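Arabinan endo-1,5-alpha-l-arabinosidase A (Cellvibrio cellulosa, PDB 1GYH) hydrolyses the alpha-1,5-arabinofuranosyl bonds of linear arabinan, releasing almost exclusively arabinotriose in the breakdown of plant cell walls. Local coordinates at residues T13-D17 with T18-F22. Residues are numbered along the deposited sequence; the frame is centred on the assembly and turned at random. Where two conformers were deposited one is given.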
ATOM      1  N   THR A  13      -4.299  10.141  -5.225  1.00 13.83           N
ATOM      2  CA  THR A  13      -4.388  10.462  -6.647  1.00 14.31           C
ATOM      3  C   THR A  13      -4.973  11.855  -6.876  1.00 14.10           C
ATOM      4  O   THR A  13      -5.556  12.441  -5.981  1.00 14.37           O
ATOM      5  CB  THR A  13      -5.160   9.356  -7.399  1.00 14.45           C
ATOM      6  OG1 THR A  13      -4.686   9.297  -8.740  1.00 13.62           O
ATOM      7  CG2 THR A  13      -6.681   9.579  -7.472  1.00 14.23           C
ATOM      8  N   ARG A  14      -4.851  12.375  -8.082  1.00 13.90           N
ATOM      9  CA  ARG A  14      -5.401  13.680  -8.412  1.00 13.69           C
ATOM     10  C   ARG A  14      -6.365  13.526  -9.577  1.00 13.76           C
ATOM     11  O   ARG A  14      -6.040  12.868 -10.576  1.00 13.71           O
ATOM     12  CB  ARG A  14      -4.284  14.680  -8.790  1.00 13.98           C
ATOM     13  CG  ARG A  14      -4.781  16.083  -9.096  1.00 15.30           C
ATOM     14  CD  ARG A  14      -3.732  17.234  -9.305  0.50 16.89           C
ATOM     15  NE  ARG A  14      -4.228  18.528  -8.766  0.50 19.67           N
ATOM     16  CZ  ARG A  14      -3.604  19.725  -8.872  0.50 19.51           C
ATOM     17  NH1 ARG A  14      -2.461  19.843  -9.524  0.50 20.86           N
ATOM     18  NH2 ARG A  14      -4.134  20.809  -8.320  0.50 19.26           N
ATOM     19  N   GLU A  15      -7.543  14.134  -9.436  1.00 13.58           N
ATOM     20  CA  GLU A  15      -8.506  14.280 -10.520  1.00 13.16           C
ATOM     21  C   GLU A  15      -8.746  15.747 -10.766  1.00 14.26           C
ATOM     22  O   GLU A  15      -9.278  16.458  -9.901  1.00 13.51           O
ATOM     23  CB  GLU A  15      -9.838  13.614 -10.155  1.00 13.26           C
ATOM     24  CG  GLU A  15     -10.911  13.694 -11.262  1.00 13.08           C
ATOM     25  CD  GLU A  15     -12.257  13.083 -10.901  1.00 13.76           C
ATOM     26  OE1 GLU A  15     -12.601  12.949  -9.705  1.00 14.28           O
ATOM     27  OE2 GLU A  15     -12.988  12.708 -11.833  1.00 11.87           O
ATOM     28  N   GLY A  16      -8.395  16.222 -11.964  1.00 14.99           N
ATOM     29  CA  GLY A  16      -8.479  17.647 -12.251  1.00 14.98           C
ATOM     30  C   GLY A  16      -7.660  18.442 -11.239  1.00 14.68           C
ATOM     31  O   GLY A  16      -6.472  18.185 -11.067  1.00 15.01           O
ATOM     32  N   ASP A  17      -8.285  19.393 -10.550  1.00 14.87           N
ATOM     33  CA  ASP A  17      -7.540  20.175  -9.532  1.00 15.98           C
ATOM     34  C   ASP A  17      -7.779  19.723  -8.080  1.00 15.62           C
ATOM     35  O   ASP A  17      -7.408  20.446  -7.131  1.00 15.98           O
ATOM     36  CB  ASP A  17      -7.814  21.665  -9.641  1.00 16.40           C
ATOM     37  CG  ASP A  17      -9.230  22.013  -9.265  1.00 19.20           C
ATOM     38  OD1 ASP A  17     -10.002  21.111  -8.877  1.00 22.23           O
ATOM     39  OD2 ASP A  17      -9.681  23.157  -9.328  1.00 25.12           O
ATOM     40  N   THR A  18      -8.349  18.526  -7.915  1.00 14.25           N
ATOM     41  CA  THR A  18      -8.606  17.953  -6.592  1.00 13.44           C
ATOM     42  C   THR A  18      -7.815  16.684  -6.272  1.00 12.38           C
ATOM     43  O   THR A  18      -7.754  15.763  -7.067  1.00 12.03           O
ATOM     44  CB  THR A  18     -10.125  17.696  -6.429  1.00 13.73           C
ATOM     45  OG1 THR A  18     -10.862  18.861  -6.813  1.00 12.87           O
ATOM     46  CG2 THR A  18     -10.478  17.492  -4.931  1.00 13.27           C
ATOM     47  N   TRP A  19      -7.176  16.690  -5.108  1.00 12.22           N
ATOM     48  CA  TRP A  19      -6.449  15.558  -4.544  1.00 12.14           C
ATOM     49  C   TRP A  19      -7.381  14.667  -3.684  1.00 12.62           C
ATOM     50  O   TRP A  19      -8.259  15.179  -2.955  1.00 10.88           O
ATOM     51  CB  TRP A  19      -5.301  16.065  -3.668  1.00 12.84           C
ATOM     52  CG  TRP A  19      -4.314  16.962  -4.363  1.00 14.12           C
ATOM     53  CD1 TRP A  19      -4.280  18.340  -4.343  1.00 14.99           C
ATOM     54  CD2 TRP A  19      -3.192  16.544  -5.126  1.00 13.74           C
ATOM     55  NE1 TRP A  19      -3.207  18.795  -5.081  1.00 16.86           N
ATOM     56  CE2 TRP A  19      -2.507  17.712  -5.550  1.00 15.29           C
ATOM     57  CE3 TRP A  19      -2.674  15.300  -5.477  1.00 13.09           C
ATOM     58  CZ2 TRP A  19      -1.379  17.667  -6.344  1.00 17.53           C
ATOM     59  CZ3 TRP A  19      -1.534  15.258  -6.252  1.00 17.37           C
ATOM     60  CH2 TRP A  19      -0.902  16.434  -6.689  1.00 17.10           C
ATOM     61  N   TYR A  20      -7.165  13.351  -3.762  1.00 12.01           N
ATOM     62  CA  TYR A  20      -7.972  12.381  -3.009  1.00 13.97           C
ATOM     63  C   TYR A  20      -7.045  11.464  -2.254  1.00 13.18           C
ATOM     64  O   TYR A  20      -5.973  11.055  -2.782  1.00 14.53           O
ATOM     65  CB  TYR A  20      -8.916  11.575  -3.899  1.00 13.33           C
ATOM     66  CG  TYR A  20     -10.029  12.423  -4.438  1.00 13.90           C
ATOM     67  CD1 TYR A  20      -9.848  13.175  -5.597  1.00 11.68           C
ATOM     68  CD2 TYR A  20     -11.249  12.547  -3.766  1.00 11.34           C
ATOM     69  CE1 TYR A  20     -10.850  13.967  -6.067  1.00 14.04           C
ATOM     70  CE2 TYR A  20     -12.259  13.361  -4.238  1.00 14.38           C
ATOM     71  CZ  TYR A  20     -12.064  14.070  -5.383  1.00 13.38           C
ATOM     72  OH  TYR A  20     -13.031  14.892  -5.869  1.00 13.41           O
ATOM     73  N   LEU A  21      -7.454  11.139  -1.024  1.00 13.28           N
ATOM     74  CA  LEU A  21      -6.673  10.327  -0.115  1.00 13.02           C
ATOM     75  C   LEU A  21      -7.555   9.149   0.378  1.00 13.49           C
ATOM     76  O   LEU A  21      -8.732   9.328   0.743  1.00 13.34           O
ATOM     77  CB  LEU A  21      -6.222  11.171   1.059  1.00 14.10           C
ATOM     78  CG  LEU A  21      -5.673  10.509   2.348  1.00 13.94           C
ATOM     79  CD1 LEU A  21      -4.283   9.883   2.149  1.00 13.47           C
ATOM     80  CD2 LEU A  21      -5.613  11.540   3.469  1.00 15.50           C
ATOM     81  N   PHE A  22      -6.986   7.962   0.333  1.00 13.26           N
ATOM     82  CA  PHE A  22      -7.679   6.716   0.666  1.00 13.22           C
ATOM     83  C   PHE A  22      -6.939   6.050   1.810  1.00 13.46           C
ATOM     84  O   PHE A  22      -5.719   5.890   1.783  1.00 13.41           O
ATOM     85  CB  PHE A  22      -7.758   5.750  -0.522  1.00 13.00           C
ATOM     86  CG  PHE A  22      -8.367   6.329  -1.755  1.00 14.05           C
ATOM     87  CD1 PHE A  22      -7.678   7.290  -2.521  1.00 15.55           C
ATOM     88  CD2 PHE A  22      -9.642   5.947  -2.164  1.00 14.86           C
ATOM     89  CE1 PHE A  22      -8.245   7.808  -3.680  1.00 16.37           C
ATOM     90  CE2 PHE A  22     -10.239   6.513  -3.313  1.00 15.44           C
ATOM     91  CZ  PHE A  22      -9.533   7.445  -4.072  1.00 15.26           C
TER
HETATM   92  O   HOH W   1     -12.982  15.409  -8.537  1.00 30.85           O
HETATM   93  O   HOH W   2     -11.965  17.418  -9.678  1.00 41.94           O
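Arg14 points its CG away from the backbone N (chi1 -178°) and bends at chi3, while the indole of Trp19 leans back beside its own backbone N; together these torsions lay the arginine chain along one face of the ring. Arg14 CB rests 3.7 Å from Trp19 CE3, and farther out Arg14 CD makes a CH-pi contact 3.9 Å from the centroid of the six-membered ring. The guanidinium then lies almost parallel to the indole, their planes 11° apart, with NE offset toward the rim, 3.7 Å from Trp19 CE2. Trp268 meets the Trp19 ring edge-to-face, and Trp39 packs on it as well. On the sheet face that carries Glu15 and Tyr20, the extended Glu15 chain brings OE1 to 4.2 Å from Tyr20 CE1, carboxylate and ring steeply inclined to each other. A water bridges the two polar ends, donating to Glu15 OE1 at 2.7 Å and bonding Tyr20 OH; Leu100 N also bonds OE1 and Thr99 OG1 bonds OE2, which should hold the carboxylate against rotation. Beneath these side chains Thr13 and Tyr20 exchange two backbone hydrogen bonds, as do Glu15 and Thr18, the hydrogen-bonded pairs of the antiparallel strands. In the second pair Glu15 N reaches Thr18 O at 2.9 Å, whereas Thr18 N approaches Glu15 O from 42° out of the carbonyl plane, where the chain reverses. Gly16, with its positive phi, occupies the first corner of that reversal and Asp17 the second. Farther along, Phe22 packs toward Ile69 and Pro67 of the neighbouring sheet. The result is a beta hairpin with a two-residue loop, a type II' turn, joining strands 11-15 and 18-23 within one blade of the five-bladed beta-propeller of this family 43 glycoside hydrolase.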